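Local atomic coordinates of tRNA threonylcarbamoyladenosine dehydratase (Escherichia coli, PDB entry 4D7A), a protein that catalyses the ATP-dependent dehydration of threonylcarbamoyladenosine at position 37 of tRNAs to its cyclic form, and can accept sulfur from the desulfurase CsdA in vitro. Residues T58-D63 / D107-D112. Numbering follows the deposited sequence.
Sequences TLIDMD and DFVTPD. With AMP (adenosine monophosphate), chain K.
The F108 ring carries M62 CB over one face, 3.6 Å from its centroid, a CH-pi contact. The contact forms part of the AMP pocket in the Rossmann-like ThiF fold, where the end of strand 56-60 meets the loop after strand 101-105. M62 SD stands obliquely to the ring as a Met-aromatic partner. The adenine also meets it obliquely, F108 CD1 lying 3.6 Å from AMP C6. Near the ring plane, at the edge, lie D61 OD1 and D63 OD1, the latter 3.1 Å from F108 CZ with its carboxylate turned 87° from the ring. M62 CG is anti to the backbone N (chi1 -157°), and a bend at chi3 brings CE to 3.1 Å from D107 OD1. D107 OD2 is hydrogen-bonded to Y117 OH. D61 OD2 accepts from AMP O3' at 2.6 Å and from I38 N. AMP O2' lies between D61 OD1 and D63 OD2. V109 N donates to adenine N1, and N6 returns a weak bond to V109 O. With an alanine in place of F108, M62 CB is likely to lose its aromatic partner and a gap to open beside the adenine. D61 OD1 closes an Asx turn, accepting from D63 N at 3.0 Å from above the carboxylate plane.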
ATOM      1  N   THR B  58      10.644  11.378  11.847  1.00 12.67           N
ATOM      2  CA  THR B  58      10.724  12.764  11.400  1.00 16.98           C
ATOM      3  C   THR B  58      10.188  12.850   9.974  1.00 18.07           C
ATOM      4  O   THR B  58      10.505  11.993   9.128  1.00 15.96           O
ATOM      5  CB  THR B  58      12.170  13.307  11.455  1.00 19.59           C
ATOM      6  OG1 THR B  58      12.591  13.400  12.824  1.00 21.22           O
ATOM      7  CG2 THR B  58      12.246  14.696  10.819  1.00 20.78           C
ATOM      8  N   LEU B  59       9.356  13.865   9.719  1.00 14.01           N
ATOM      9  CA  LEU B  59       8.783  14.095   8.396  1.00 14.29           C
ATOM     10  C   LEU B  59       9.289  15.418   7.841  1.00 18.68           C
ATOM     11  O   LEU B  59       9.152  16.458   8.499  1.00 19.58           O
ATOM     12  CB  LEU B  59       7.258  14.140   8.453  1.00 14.47           C
ATOM     13  CG  LEU B  59       6.560  12.957   9.118  1.00 17.46           C
ATOM     14  CD1 LEU B  59       5.058  13.198   9.118  1.00 24.70           C
ATOM     15  CD2 LEU B  59       6.903  11.658   8.381  1.00 17.31           C
ATOM     16  N   ILE B  60       9.864  15.383   6.641  1.00 16.00           N
ATOM     17  CA  ILE B  60      10.392  16.607   6.026  1.00 19.89           C
ATOM     18  C   ILE B  60       9.721  16.901   4.686  1.00 19.38           C
ATOM     19  O   ILE B  60       9.879  16.157   3.723  1.00 20.60           O
ATOM     20  CB  ILE B  60      11.927  16.542   5.827  1.00 18.27           C
ATOM     21  CG1 ILE B  60      12.614  16.124   7.132  1.00 19.84           C
ATOM     22  CG2 ILE B  60      12.456  17.910   5.324  1.00 20.99           C
ATOM     23  CD1 ILE B  60      14.157  16.202   7.108  1.00 20.14           C
ATOM     24  N   ASP B  61       8.969  18.000   4.645  1.00 21.81           N
ATOM     25  CA  ASP B  61       8.282  18.453   3.434  1.00 18.33           C
ATOM     26  C   ASP B  61       7.773  19.866   3.699  1.00 21.29           C
ATOM     27  O   ASP B  61       7.412  20.172   4.833  1.00 25.33           O
ATOM     28  CB  ASP B  61       7.101  17.528   3.086  1.00 21.85           C
ATOM     29  CG  ASP B  61       6.740  17.549   1.606  1.00 30.13           C
ATOM     30  OD1 ASP B  61       6.835  18.622   0.958  1.00 28.98           O
ATOM     31  OD2 ASP B  61       6.332  16.483   1.089  1.00 22.33           O
ATOM     32  N   MET B  62       7.740  20.723   2.678  1.00 22.56           N
ATOM     33  CA  MET B  62       7.190  22.064   2.875  1.00 19.90           C
ATOM     34  C   MET B  62       5.884  22.233   2.099  1.00 22.51           C
ATOM     35  O   MET B  62       5.264  23.299   2.156  1.00 26.64           O
ATOM     36  CB  MET B  62       8.186  23.174   2.444  1.00 26.32           C
ATOM     37  CG  MET B  62       7.927  24.530   3.121  1.00117.13           C
ATOM     38  SD  MET B  62       8.909  25.955   2.574  1.00 61.78           S
ATOM     39  CE  MET B  62      10.593  25.383   2.704  1.00 89.99           C
ATOM     40  N   ASP B  63       5.454  21.197   1.378  1.00 23.13           N
ATOM     41  CA  ASP B  63       4.274  21.328   0.520  1.00 21.03           C
ATOM     42  C   ASP B  63       2.958  21.215   1.280  1.00 27.60           C
ATOM     43  O   ASP B  63       2.905  20.682   2.387  1.00 24.30           O
ATOM     44  CB  ASP B  63       4.290  20.285  -0.605  1.00 25.95           C
ATOM     45  CG  ASP B  63       5.106  20.729  -1.799  1.00 99.09           C
ATOM     46  OD1 ASP B  63       5.705  21.822  -1.739  1.00 93.07           O
ATOM     47  OD2 ASP B  63       5.145  19.984  -2.801  1.00108.56           O
ATOM     48  N   ASP B 107      10.193  22.213   5.617  1.00 26.08           N
ATOM     49  CA  ASP B 107      11.306  22.695   4.795  1.00 26.31           C
ATOM     50  C   ASP B 107      11.589  21.683   3.693  1.00 26.26           C
ATOM     51  O   ASP B 107      11.084  20.558   3.738  1.00 25.29           O
ATOM     52  CB  ASP B 107      12.560  22.913   5.657  1.00 25.30           C
ATOM     53  CG  ASP B 107      13.550  23.927   5.054  1.00 40.81           C
ATOM     54  OD1 ASP B 107      13.310  24.446   3.946  1.00 31.25           O
ATOM     55  OD2 ASP B 107      14.597  24.195   5.693  1.00 30.55           O
ATOM     56  N   PHE B 108      12.398  22.085   2.716  1.00 31.71           N
ATOM     57  CA  PHE B 108      12.928  21.171   1.707  1.00 29.79           C
ATOM     58  C   PHE B 108      14.419  20.980   1.947  1.00 22.07           C
ATOM     59  O   PHE B 108      15.087  21.899   2.412  1.00 27.41           O
ATOM     60  CB  PHE B 108      12.727  21.722   0.293  1.00 35.75           C
ATOM     61  CG  PHE B 108      11.294  21.905  -0.096  1.00 40.24           C
ATOM     62  CD1 PHE B 108      10.387  20.857  -0.009  1.00 37.92           C
ATOM     63  CD2 PHE B 108      10.850  23.142  -0.550  1.00 38.93           C
ATOM     64  CE1 PHE B 108       9.061  21.041  -0.376  1.00 49.45           C
ATOM     65  CE2 PHE B 108       9.526  23.333  -0.914  1.00 55.84           C
ATOM     66  CZ  PHE B 108       8.633  22.287  -0.828  1.00 44.32           C
ATOM     67  N   VAL B 109      14.937  19.801   1.619  1.00 23.49           N
ATOM     68  CA  VAL B 109      16.372  19.540   1.740  1.00 21.92           C
ATOM     69  C   VAL B 109      17.118  20.259   0.623  1.00 31.02           C
ATOM     70  O   VAL B 109      16.688  20.249  -0.529  1.00 35.93           O
ATOM     71  CB  VAL B 109      16.675  18.024   1.699  1.00 24.27           C
ATOM     72  CG1 VAL B 109      18.181  17.755   1.602  1.00 29.41           C
ATOM     73  CG2 VAL B 109      16.084  17.339   2.919  1.00 29.62           C
ATOM     74  N   THR B 110      18.207  20.925   0.979  1.00 24.78           N
ATOM     75  CA  THR B 110      19.084  21.570   0.003  1.00 24.22           C
ATOM     76  C   THR B 110      20.516  21.162   0.291  1.00 26.78           C
ATOM     77  O   THR B 110      20.814  20.687   1.389  1.00 26.32           O
ATOM     78  CB  THR B 110      18.998  23.111   0.059  1.00 26.92           C
ATOM     79  OG1 THR B 110      19.681  23.570   1.228  1.00 31.10           O
ATOM     80  CG2 THR B 110      17.565  23.587   0.073  1.00 28.19           C
ATOM     81  N   PRO B 111      21.430  21.365  -0.677  1.00 38.70           N
ATOM     82  CA  PRO B 111      22.838  21.126  -0.342  1.00 40.04           C
ATOM     83  C   PRO B 111      23.286  21.912   0.891  1.00 31.18           C
ATOM     84  O   PRO B 111      24.167  21.470   1.627  1.00 39.62           O
ATOM     85  CB  PRO B 111      23.576  21.598  -1.595  1.00 42.77           C
ATOM     86  CG  PRO B 111      22.611  21.353  -2.693  1.00 39.98           C
ATOM     87  CD  PRO B 111      21.243  21.623  -2.117  1.00 39.23           C
ATOM     88  N   ASP B 112      22.645  23.053   1.129  1.00 32.69           N
ATOM     89  CA  ASP B 112      23.023  23.930   2.227  1.00 32.99           C
ATOM     90  C   ASP B 112      22.504  23.518   3.603  1.00 44.28           C
ATOM     91  O   ASP B 112      23.112  23.871   4.616  1.00 35.69           O
ATOM     92  CB  ASP B 112      22.563  25.366   1.932  1.00 37.85           C
ATOM     93  CG  ASP B 112      23.340  26.004   0.800  1.00 89.59           C
ATOM     94  OD1 ASP B 112      24.534  25.666   0.641  1.00 57.70           O
ATOM     95  OD2 ASP B 112      22.764  26.845   0.078  1.00107.08           O
TER
HETATM   96  P   AMP K 401       4.577  13.198  -5.644  1.00 35.89           P
HETATM   97  O1P AMP K 401       3.673  12.018  -5.414  1.00 60.76           O
HETATM   98  O2P AMP K 401       3.814  14.414  -6.129  1.00 36.48           O
HETATM   99  O3P AMP K 401       5.781  12.912  -6.527  1.00 35.16           O
HETATM  100  O5' AMP K 401       5.169  13.590  -4.204  1.00 50.79           O
HETATM  101  C5' AMP K 401       6.450  14.223  -4.046  1.00 38.94           C
HETATM  102  C4' AMP K 401       6.631  14.856  -2.676  1.00 39.65           C
HETATM  103  O4' AMP K 401       8.051  15.108  -2.397  1.00 43.41           O
HETATM  104  C3' AMP K 401       5.911  16.204  -2.480  1.00 67.60           C
HETATM  105  O3' AMP K 401       5.179  16.198  -1.253  1.00 24.99           O
HETATM  106  C2' AMP K 401       7.063  17.212  -2.381  1.00112.61           C
HETATM  107  O2' AMP K 401       6.798  18.370  -1.617  1.00 44.57           O
HETATM  108  C1' AMP K 401       8.162  16.365  -1.758  1.00 54.81           C
HETATM  109  N9  AMP K 401       9.502  16.949  -1.927  1.00 42.84           N
HETATM  110  C8  AMP K 401      10.000  17.384  -3.103  1.00101.90           C
HETATM  111  N7  AMP K 401      11.237  17.931  -2.961  1.00 41.82           N
HETATM  112  C5  AMP K 401      11.543  17.880  -1.653  1.00 58.54           C
HETATM  113  C6  AMP K 401      12.705  18.286  -0.823  1.00 52.62           C
HETATM  114  N6  AMP K 401      13.783  18.872  -1.372  1.00 79.25           N
HETATM  115  N1  AMP K 401      12.667  18.061   0.501  1.00 29.81           N
HETATM  116  C2  AMP K 401      11.575  17.495   1.072  1.00 36.84           C
HETATM  117  N3  AMP K 401      10.486  17.096   0.390  1.00 30.56           N
HETATM  118  C4  AMP K 401      10.396  17.254  -0.963  1.00 81.78           C